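BPH (Thiobacillus denitrificans, PDB 5OVS) forms a tetradecameric double-ring complex homologous to the bacterial proteasome and probably acts as a peptide-hydrolysing protease of the proteasome family. Local coordinates at residues 71-85 with 115-129. Residues are numbered along the deposited sequence; the frame is centred on the assembly and turned at random.
Sequences LDSVARIFCVWNTLH and NPRGIFGVAAHRTVQ
Helix-on-sheet packing joins helix 74-85 to strands 118-122 and 128-129, where Ile77 and Trp81 face Phe120 and Val122 in the alpha-beta-beta-alpha sandwich of the proteasome family. The axes of helix 74-85 and strand 118-122 approach to 9.8 Å, crossing at -32°. Ile77 is the wedge: its CD1 sits over one face of the Phe120 ring, 3.4 Å from CG, while its CG2, anti to the backbone N, turns to Val122 CG2 and Val128 CG1. One turn on, Val122 CG1 comes over the indole face of Trp81, 3.4 Å from CD1, and Trp81 NE1 donates a hydrogen bond to a water that donates to Val122 O. Arg126 bends at chi3 (-48°) to lay its guanidinium flat on His85, planes 29° apart, and NE reaches Asn82 OD1 through a water; Ser107 OG is hydrogen-bonded to both Arg126 NH1 and His85 ND1, Glu105 O to Arg126 NH2, and His91 O of a second subunit to Asn82 ND2. At the helix start, Arg117 NE forms a salt bridge to Asp72 OD2 at 2.8 Å on the anti side, while Arg76 NH1 bridges to Asp72 OD1 and Arg117 NH2 to Asp43. A leucine in place of Arg117 would probably cost Asp72 OD2 this salt bridge and Asp43 a partner. Strand 111-115 extends this floor beneath Ile77 and Trp81, Phe62 of helix 54-64 packs against Trp81, and the second subunit covers Val74 and Phe78.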
ATOM      1  N   LEU K  71     -23.082 -41.343   2.389  1.00 41.13           N
ATOM      2  CA  LEU K  71     -23.214 -39.983   1.842  1.00 37.74           C
ATOM      3  C   LEU K  71     -24.611 -39.835   1.250  1.00 36.40           C
ATOM      4  O   LEU K  71     -24.755 -39.469   0.094  1.00 35.50           O
ATOM      5  CB  LEU K  71     -22.158 -39.755   0.749  1.00 36.19           C
ATOM      6  CG  LEU K  71     -20.690 -39.897   1.148  1.00 35.79           C
ATOM      7  CD1 LEU K  71     -19.771 -39.939  -0.066  1.00 34.79           C
ATOM      8  CD2 LEU K  71     -20.283 -38.784   2.093  1.00 35.68           C
ATOM      9  N   ASP K  72     -25.640 -40.155   2.037  1.00 35.60           N
ATOM     10  CA  ASP K  72     -27.013 -40.211   1.527  1.00 34.49           C
ATOM     11  C   ASP K  72     -28.011 -39.368   2.308  1.00 34.33           C
ATOM     12  O   ASP K  72     -29.221 -39.536   2.158  1.00 34.01           O
ATOM     13  CB  ASP K  72     -27.492 -41.663   1.437  1.00 35.05           C
ATOM     14  CG  ASP K  72     -27.335 -42.439   2.747  1.00 35.33           C
ATOM     15  OD1 ASP K  72     -27.128 -41.859   3.835  1.00 34.19           O
ATOM     16  OD2 ASP K  72     -27.425 -43.672   2.666  1.00 36.44           O
ATOM     17  N   SER K  73     -27.509 -38.453   3.130  1.00 34.43           N
ATOM     18  CA  SER K  73     -28.328 -37.362   3.659  1.00 34.35           C
ATOM     19  C   SER K  73     -27.480 -36.101   3.826  1.00 34.07           C
ATOM     20  O   SER K  73     -26.251 -36.177   3.897  1.00 33.87           O
ATOM     21  CB  SER K  73     -28.908 -37.748   5.004  1.00 34.42           C
ATOM     22  OG  SER K  73     -27.951 -37.521   6.019  1.00 34.68           O
ATOM     23  N   VAL K  74     -28.143 -34.949   3.898  1.00 34.49           N
ATOM     24  CA  VAL K  74     -27.476 -33.664   4.102  1.00 34.29           C
ATOM     25  C   VAL K  74     -26.645 -33.664   5.397  1.00 34.81           C
ATOM     26  O   VAL K  74     -25.460 -33.303   5.382  1.00 34.92           O
ATOM     27  CB  VAL K  74     -28.511 -32.509   4.103  1.00 34.91           C
ATOM     28  CG1 VAL K  74     -27.929 -31.220   4.664  1.00 34.88           C
ATOM     29  CG2 VAL K  74     -29.030 -32.268   2.697  1.00 34.84           C
ATOM     30  N   ALA K  75     -27.247 -34.101   6.501  1.00 35.91           N
ATOM     31  CA  ALA K  75     -26.558 -34.159   7.803  1.00 36.71           C
ATOM     32  C   ALA K  75     -25.360 -35.114   7.816  1.00 37.51           C
ATOM     33  O   ALA K  75     -24.359 -34.859   8.502  1.00 37.46           O
ATOM     34  CB  ALA K  75     -27.529 -34.538   8.909  1.00 36.52           C
ATOM     35  N   ARG K  76     -25.456 -36.207   7.069  1.00 38.43           N
ATOM     36  CA  ARG K  76     -24.349 -37.167   6.996  1.00 40.61           C
ATOM     37  C   ARG K  76     -23.218 -36.651   6.131  1.00 38.18           C
ATOM     38  O   ARG K  76     -22.053 -36.871   6.432  1.00 38.34           O
ATOM     39  CB  ARG K  76     -24.822 -38.517   6.464  1.00 43.52           C
ATOM     40  CG  ARG K  76     -25.601 -39.319   7.483  1.00 47.71           C
ATOM     41  CD  ARG K  76     -26.205 -40.572   6.861  1.00 52.71           C
ATOM     42  NE  ARG K  76     -27.112 -41.259   7.776  1.00 56.88           N
ATOM     43  CZ  ARG K  76     -27.861 -42.313   7.450  1.00 60.71           C
ATOM     44  NH1 ARG K  76     -27.830 -42.813   6.215  1.00 62.50           N
ATOM     45  NH2 ARG K  76     -28.656 -42.863   8.362  1.00 61.11           N
ATOM     46  N   ILE K  77     -23.565 -35.978   5.048  1.00 37.33           N
ATOM     47  CA  ILE K  77     -22.558 -35.415   4.158  1.00 37.12           C
ATOM     48  C   ILE K  77     -21.845 -34.269   4.859  1.00 36.29           C
ATOM     49  O   ILE K  77     -20.627 -34.146   4.775  1.00 36.76           O
ATOM     50  CB  ILE K  77     -23.168 -34.938   2.818  1.00 37.26           C
ATOM     51  CG1 ILE K  77     -23.712 -36.138   2.031  1.00 37.41           C
ATOM     52  CG2 ILE K  77     -22.130 -34.181   1.981  1.00 36.39           C
ATOM     53  CD1 ILE K  77     -24.703 -35.765   0.950  1.00 37.82           C
ATOM     54  N   PHE K  78     -22.588 -33.435   5.567  1.00 36.14           N
ATOM     55  CA  PHE K  78     -21.950 -32.330   6.266  1.00 36.03           C
ATOM     56  C   PHE K  78     -20.907 -32.817   7.274  1.00 36.52           C
ATOM     57  O   PHE K  78     -19.810 -32.282   7.374  1.00 36.85           O
ATOM     58  CB  PHE K  78     -22.959 -31.463   7.003  1.00 35.85           C
ATOM     59  CG  PHE K  78     -22.301 -30.479   7.897  1.00 35.44           C
ATOM     60  CD1 PHE K  78     -21.594 -29.419   7.350  1.00 34.98           C
ATOM     61  CD2 PHE K  78     -22.290 -30.663   9.263  1.00 35.51           C
ATOM     62  CE1 PHE K  78     -20.927 -28.522   8.158  1.00 35.40           C
ATOM     63  CE2 PHE K  78     -21.626 -29.774  10.081  1.00 35.86           C
ATOM     64  CZ  PHE K  78     -20.942 -28.700   9.528  1.00 35.91           C
ATOM     65  N   CYS K  79     -21.287 -33.830   8.029  1.00 37.34           N
ATOM     66  CA  CYS K  79     -20.444 -34.421   9.039  1.00 38.22           C
ATOM     67  C   CYS K  79     -19.149 -34.997   8.455  1.00 36.76           C
ATOM     68  O   CYS K  79     -18.052 -34.801   9.001  1.00 37.36           O
ATOM     69  CB  CYS K  79     -21.261 -35.512   9.726  1.00 41.36           C
ATOM     70  SG  CYS K  79     -20.409 -36.362  11.037  1.00 46.16           S
ATOM     71  N   VAL K  80     -19.275 -35.708   7.343  1.00 35.79           N
ATOM     72  CA  VAL K  80     -18.113 -36.260   6.627  1.00 35.26           C
ATOM     73  C   VAL K  80     -17.207 -35.136   6.089  1.00 35.59           C
ATOM     74  O   VAL K  80     -15.982 -35.150   6.299  1.00 34.58           O
ATOM     75  CB  VAL K  80     -18.576 -37.171   5.469  1.00 35.21           C
ATOM     76  CG1 VAL K  80     -17.435 -37.506   4.524  1.00 34.86           C
ATOM     77  CG2 VAL K  80     -19.191 -38.450   6.021  1.00 36.49           C
ATOM     78  N   TRP K  81     -17.810 -34.155   5.402  1.00 35.09           N
ATOM     79  CA  TRP K  81     -17.032 -33.043   4.845  1.00 34.37           C
ATOM     80  C   TRP K  81     -16.367 -32.200   5.918  1.00 34.13           C
ATOM     81  O   TRP K  81     -15.246 -31.734   5.727  1.00 34.17           O
ATOM     82  CB  TRP K  81     -17.860 -32.172   3.894  1.00 34.19           C
ATOM     83  CG  TRP K  81     -17.402 -32.321   2.494  1.00 33.70           C
ATOM     84  CD1 TRP K  81     -16.819 -31.368   1.724  1.00 33.46           C
ATOM     85  CD2 TRP K  81     -17.423 -33.519   1.708  1.00 33.73           C
ATOM     86  NE1 TRP K  81     -16.504 -31.883   0.492  1.00 33.22           N
ATOM     87  CE2 TRP K  81     -16.862 -33.203   0.457  1.00 33.45           C
ATOM     88  CE3 TRP K  81     -17.877 -34.825   1.939  1.00 34.15           C
ATOM     89  CZ2 TRP K  81     -16.738 -34.142  -0.567  1.00 33.44           C
ATOM     90  CZ3 TRP K  81     -17.756 -35.762   0.920  1.00 34.09           C
ATOM     91  CH2 TRP K  81     -17.192 -35.411  -0.320  1.00 34.31           C
ATOM     92  N   ASN K  82     -17.029 -32.026   7.054  1.00 34.27           N
ATOM     93  CA  ASN K  82     -16.413 -31.271   8.139  1.00 35.31           C
ATOM     94  C   ASN K  82     -15.186 -31.981   8.699  1.00 35.24           C
ATOM     95  O   ASN K  82     -14.185 -31.345   8.955  1.00 35.93           O
ATOM     96  CB  ASN K  82     -17.406 -30.987   9.260  1.00 36.07           C
ATOM     97  CG  ASN K  82     -16.943 -29.861  10.162  1.00 36.33           C
ATOM     98  OD1 ASN K  82     -16.865 -28.706   9.737  1.00 36.67           O
ATOM     99  ND2 ASN K  82     -16.622 -30.190  11.402  1.00 36.48           N
ATOM    100  N   THR K  83     -15.276 -33.299   8.882  1.00 35.74           N
ATOM    101  CA  THR K  83     -14.129 -34.124   9.274  1.00 35.41           C
ATOM    102  C   THR K  83     -13.059 -34.121   8.170  1.00 35.14           C
ATOM    103  O   THR K  83     -11.887 -33.927   8.452  1.00 35.84           O
ATOM    104  CB  THR K  83     -14.569 -35.575   9.596  1.00 36.43           C
ATOM    105  OG1 THR K  83     -15.428 -35.566  10.742  1.00 38.34           O
ATOM    106  CG2 THR K  83     -13.386 -36.487   9.886  1.00 36.12           C
ATOM    107  N   LEU K  84     -13.464 -34.322   6.918  1.00 35.28           N
ATOM    108  CA  LEU K  84     -12.535 -34.254   5.786  1.00 35.40           C
ATOM    109  C   LEU K  84     -11.712 -32.980   5.813  1.00 35.63           C
ATOM    110  O   LEU K  84     -10.504 -33.028   5.611  1.00 35.18           O
ATOM    111  CB  LEU K  84     -13.277 -34.327   4.450  1.00 35.88           C
ATOM    112  CG  LEU K  84     -12.494 -33.930   3.186  1.00 35.77           C
ATOM    113  CD1 LEU K  84     -11.340 -34.882   2.945  1.00 36.97           C
ATOM    114  CD2 LEU K  84     -13.405 -33.931   1.979  1.00 35.61           C
ATOM    115  N   HIS K  85     -12.363 -31.843   6.063  1.00 36.08           N
ATOM    116  CA  HIS K  85     -11.672 -30.555   6.015  1.00 36.37           C
ATOM    117  C   HIS K  85     -10.495 -30.497   6.997  1.00 38.07           C
ATOM    118  O   HIS K  85      -9.437 -29.925   6.687  1.00 38.59           O
ATOM    119  CB  HIS K  85     -12.630 -29.400   6.297  1.00 36.14           C
ATOM    120  CG  HIS K  85     -11.979 -28.063   6.196  1.00 35.56           C
ATOM    121  ND1 HIS K  85     -11.692 -27.471   4.988  1.00 34.73           N
ATOM    122  CD2 HIS K  85     -11.504 -27.229   7.151  1.00 35.83           C
ATOM    123  CE1 HIS K  85     -11.084 -26.319   5.204  1.00 35.64           C
ATOM    124  NE2 HIS K  85     -10.963 -26.145   6.508  1.00 35.37           N
ATOM    125  N   ASN K 115     -25.996 -40.630  -5.533  1.00 35.94           N
ATOM    126  CA  ASN K 115     -26.227 -42.024  -5.132  1.00 39.24           C
ATOM    127  C   ASN K 115     -27.712 -42.373  -5.183  1.00 40.23           C
ATOM    128  O   ASN K 115     -28.555 -41.477  -5.269  1.00 39.78           O
ATOM    129  CB  ASN K 115     -25.603 -42.319  -3.762  1.00 41.05           C
ATOM    130  CG  ASN K 115     -26.302 -41.601  -2.623  1.00 42.00           C
ATOM    131  OD1 ASN K 115     -27.457 -41.882  -2.301  1.00 44.51           O
ATOM    132  ND2 ASN K 115     -25.581 -40.700  -1.977  1.00 41.67           N
ATOM    133  N   PRO K 116     -28.045 -43.676  -5.136  1.00 41.34           N
ATOM    134  CA  PRO K 116     -29.447 -44.040  -5.262  1.00 40.65           C
ATOM    135  C   PRO K 116     -30.411 -43.242  -4.374  1.00 38.99           C
ATOM    136  O   PRO K 116     -31.568 -43.053  -4.758  1.00 39.17           O
ATOM    137  CB  PRO K 116     -29.452 -45.530  -4.893  1.00 42.69           C
ATOM    138  CG  PRO K 116     -28.123 -46.014  -5.358  1.00 43.30           C
ATOM    139  CD  PRO K 116     -27.177 -44.869  -5.087  1.00 42.26           C
ATOM    140  N   ARG K 117     -29.960 -42.762  -3.218  1.00 36.05           N
ATOM    141  CA  ARG K 117     -30.874 -42.076  -2.311  1.00 35.48           C
ATOM    142  C   ARG K 117     -31.003 -40.561  -2.526  1.00 33.36           C
ATOM    143  O   ARG K 117     -31.707 -39.900  -1.782  1.00 32.59           O
ATOM    144  CB  ARG K 117     -30.559 -42.458  -0.859  1.00 37.08           C
ATOM    145  CG  ARG K 117     -30.933 -43.922  -0.598  1.00 39.23           C
ATOM    146  CD  ARG K 117     -30.129 -44.649   0.474  1.00 40.03           C
ATOM    147  NE  ARG K 117     -28.667 -44.573   0.346  1.00 41.17           N
ATOM    148  CZ  ARG K 117     -27.931 -45.194  -0.578  1.00 41.47           C
ATOM    149  NH1 ARG K 117     -28.495 -45.935  -1.526  1.00 43.16           N
ATOM    150  NH2 ARG K 117     -26.611 -45.048  -0.560  1.00 40.92           N
ATOM    151  N   GLY K 118     -30.347 -40.017  -3.547  1.00 31.95           N
ATOM    152  CA  GLY K 118     -30.567 -38.617  -3.924  1.00 30.89           C
ATOM    153  C   GLY K 118     -29.372 -37.991  -4.608  1.00 30.02           C
ATOM    154  O   GLY K 118     -28.323 -38.609  -4.732  1.00 29.38           O
ATOM    155  N   ILE K 119     -29.533 -36.743  -5.041  1.00 29.96           N
ATOM    156  CA  ILE K 119     -28.423 -35.977  -5.581  1.00 29.18           C
ATOM    157  C   ILE K 119     -28.108 -34.781  -4.687  1.00 29.91           C
ATOM    158  O   ILE K 119     -28.999 -34.073  -4.222  1.00 31.52           O
ATOM    159  CB  ILE K 119     -28.687 -35.546  -7.021  1.00 29.06           C
ATOM    160  CG1 ILE K 119     -29.997 -34.757  -7.148  1.00 28.85           C
ATOM    161  CG2 ILE K 119     -28.729 -36.770  -7.923  1.00 29.10           C
ATOM    162  CD1 ILE K 119     -30.046 -33.903  -8.399  1.00 28.59           C
ATOM    163  N   PHE K 120     -26.824 -34.572  -4.436  1.00 29.61           N
ATOM    164  CA  PHE K 120     -26.380 -33.606  -3.456  1.00 29.06           C
ATOM    165  C   PHE K 120     -25.186 -32.817  -3.973  1.00 28.17           C
ATOM    166  O   PHE K 120     -24.555 -33.179  -4.963  1.00 27.76           O
ATOM    167  CB  PHE K 120     -25.940 -34.329  -2.180  1.00 29.59           C
ATOM    168  CG  PHE K 120     -26.991 -35.234  -1.571  1.00 30.08           C
ATOM    169  CD1 PHE K 120     -27.914 -34.737  -0.668  1.00 30.06           C
ATOM    170  CD2 PHE K 120     -27.027 -36.579  -1.870  1.00 30.02           C
ATOM    171  CE1 PHE K 120     -28.861 -35.565  -0.095  1.00 30.55           C
ATOM    172  CE2 PHE K 120     -27.967 -37.409  -1.296  1.00 30.22           C
ATOM    173  CZ  PHE K 120     -28.884 -36.905  -0.406  1.00 30.50           C
ATOM    174  N   GLY K 121     -24.877 -31.737  -3.280  1.00 27.78           N
ATOM    175  CA  GLY K 121     -23.663 -30.988  -3.548  1.00 27.09           C
ATOM    176  C   GLY K 121     -23.101 -30.441  -2.265  1.00 26.61           C
ATOM    177  O   GLY K 121     -23.834 -30.202  -1.315  1.00 25.16           O
ATOM    178  N   VAL K 122     -21.788 -30.262  -2.244  1.00 27.17           N
ATOM    179  CA  VAL K 122     -21.109 -29.603  -1.141  1.00 27.49           C
ATOM    180  C   VAL K 122     -20.230 -28.546  -1.747  1.00 28.10           C
ATOM    181  O   VAL K 122     -19.282 -28.869  -2.456  1.00 27.73           O
ATOM    182  CB  VAL K 122     -20.205 -30.550  -0.337  1.00 27.78           C
ATOM    183  CG1 VAL K 122     -19.744 -29.866   0.954  1.00 28.17           C
ATOM    184  CG2 VAL K 122     -20.924 -31.842  -0.030  1.00 28.10           C
ATOM    185  N   ALA K 123     -20.551 -27.280  -1.483  1.00 29.53           N
ATOM    186  CA  ALA K 123     -19.734 -26.187  -1.965  1.00 30.23           C
ATOM    187  C   ALA K 123     -18.511 -26.071  -1.055  1.00 31.16           C
ATOM    188  O   ALA K 123     -18.444 -26.723  -0.008  1.00 31.63           O
ATOM    189  CB  ALA K 123     -20.531 -24.895  -1.997  1.00 30.94           C
ATOM    190  N   ALA K 124     -17.560 -25.240  -1.467  1.00 31.42           N
ATOM    191  CA  ALA K 124     -16.251 -25.115  -0.810  1.00 32.21           C
ATOM    192  C   ALA K 124     -16.315 -24.767   0.680  1.00 32.71           C
ATOM    193  O   ALA K 124     -15.441 -25.174   1.450  1.00 32.41           O
ATOM    194  CB  ALA K 124     -15.401 -24.084  -1.553  1.00 31.75           C
ATOM    195  N   HIS K 125     -17.344 -24.027   1.084  1.00 32.99           N
ATOM    196  CA  HIS K 125     -17.522 -23.661   2.485  1.00 33.77           C
ATOM    197  C   HIS K 125     -18.407 -24.667   3.254  1.00 34.09           C
ATOM    198  O   HIS K 125     -19.028 -24.314   4.262  1.00 34.27           O
ATOM    199  CB  HIS K 125     -18.064 -22.241   2.566  1.00 34.65           C
ATOM    200  CG  HIS K 125     -17.133 -21.221   1.981  1.00 36.34           C
ATOM    201  ND1 HIS K 125     -17.250 -20.758   0.687  1.00 36.73           N
ATOM    202  CD2 HIS K 125     -16.046 -20.600   2.505  1.00 36.90           C
ATOM    203  CE1 HIS K 125     -16.287 -19.884   0.445  1.00 37.07           C
ATOM    204  NE2 HIS K 125     -15.540 -19.774   1.529  1.00 37.50           N
ATOM    205  N   ARG K 126     -18.425 -25.914   2.776  1.00 33.04           N
ATOM    206  CA  ARG K 126     -19.183 -27.029   3.365  1.00 33.74           C
ATOM    207  C   ARG K 126     -20.708 -26.824   3.404  1.00 33.14           C
ATOM    208  O   ARG K 126     -21.413 -27.396   4.242  1.00 33.98           O
ATOM    209  CB  ARG K 126     -18.586 -27.446   4.712  1.00 34.19           C
ATOM    210  CG  ARG K 126     -17.260 -28.178   4.494  1.00 35.07           C
ATOM    211  CD  ARG K 126     -16.364 -28.235   5.722  1.00 35.05           C
ATOM    212  NE  ARG K 126     -16.207 -26.943   6.382  1.00 35.02           N
ATOM    213  CZ  ARG K 126     -15.510 -25.917   5.895  1.00 36.54           C
ATOM    214  NH1 ARG K 126     -14.893 -25.989   4.718  1.00 36.84           N
ATOM    215  NH2 ARG K 126     -15.438 -24.791   6.591  1.00 37.85           N
ATOM    216  N   THR K 127     -21.192 -26.042   2.448  1.00 31.15           N
ATOM    217  CA  THR K 127     -22.603 -25.847   2.228  1.00 31.50           C
ATOM    218  C   THR K 127     -23.164 -27.068   1.547  1.00 30.42           C
ATOM    219  O   THR K 127     -23.000 -27.215   0.343  1.00 32.14           O
ATOM    220  CB  THR K 127     -22.838 -24.663   1.265  1.00 31.87           C
ATOM    221  OG1 THR K 127     -22.059 -23.543   1.692  1.00 32.43           O
ATOM    222  CG2 THR K 127     -24.313 -24.298   1.195  1.00 32.17           C
ATOM    223  N   VAL K 128     -23.818 -27.936   2.306  1.00 29.34           N
ATOM    224  CA  VAL K 128     -24.388 -29.162   1.763  1.00 28.28           C
ATOM    225  C   VAL K 128     -25.820 -28.936   1.326  1.00 28.12           C
ATOM    226  O   VAL K 128     -26.623 -28.399   2.081  1.00 27.53           O
ATOM    227  CB  VAL K 128     -24.409 -30.311   2.794  1.00 27.85           C
ATOM    228  CG1 VAL K 128     -24.925 -31.585   2.144  1.00 27.50           C
ATOM    229  CG2 VAL K 128     -23.040 -30.515   3.406  1.00 27.72           C
ATOM    230  N   GLN K 129     -26.149 -29.410   0.130  1.00 28.45           N
ATOM    231  CA  GLN K 129     -27.468 -29.201  -0.448  1.00 29.84           C
ATOM    232  C   GLN K 129     -27.981 -30.488  -1.065  1.00 29.08           C
ATOM    233  O   GLN K 129     -27.202 -31.258  -1.607  1.00 28.56           O
ATOM    234  CB  GLN K 129     -27.407 -28.063  -1.495  1.00 30.58           C
ATOM    235  CG  GLN K 129     -26.918 -26.763  -0.883  1.00 31.61           C
ATOM    236  CD  GLN K 129     -27.024 -25.558  -1.806  1.00 33.16           C
ATOM    237  OE1 GLN K 129     -26.331 -25.458  -2.829  1.00 34.46           O
ATOM    238  NE2 GLN K 129     -27.871 -24.617  -1.428  1.00 33.95           N
TER
HETATM  239  O   HOH W   1     -16.394 -29.523  -1.085  1.00 25.74           O
HETATM  240  O   HOH W   2     -17.469 -26.259   8.675  1.00 37.02           O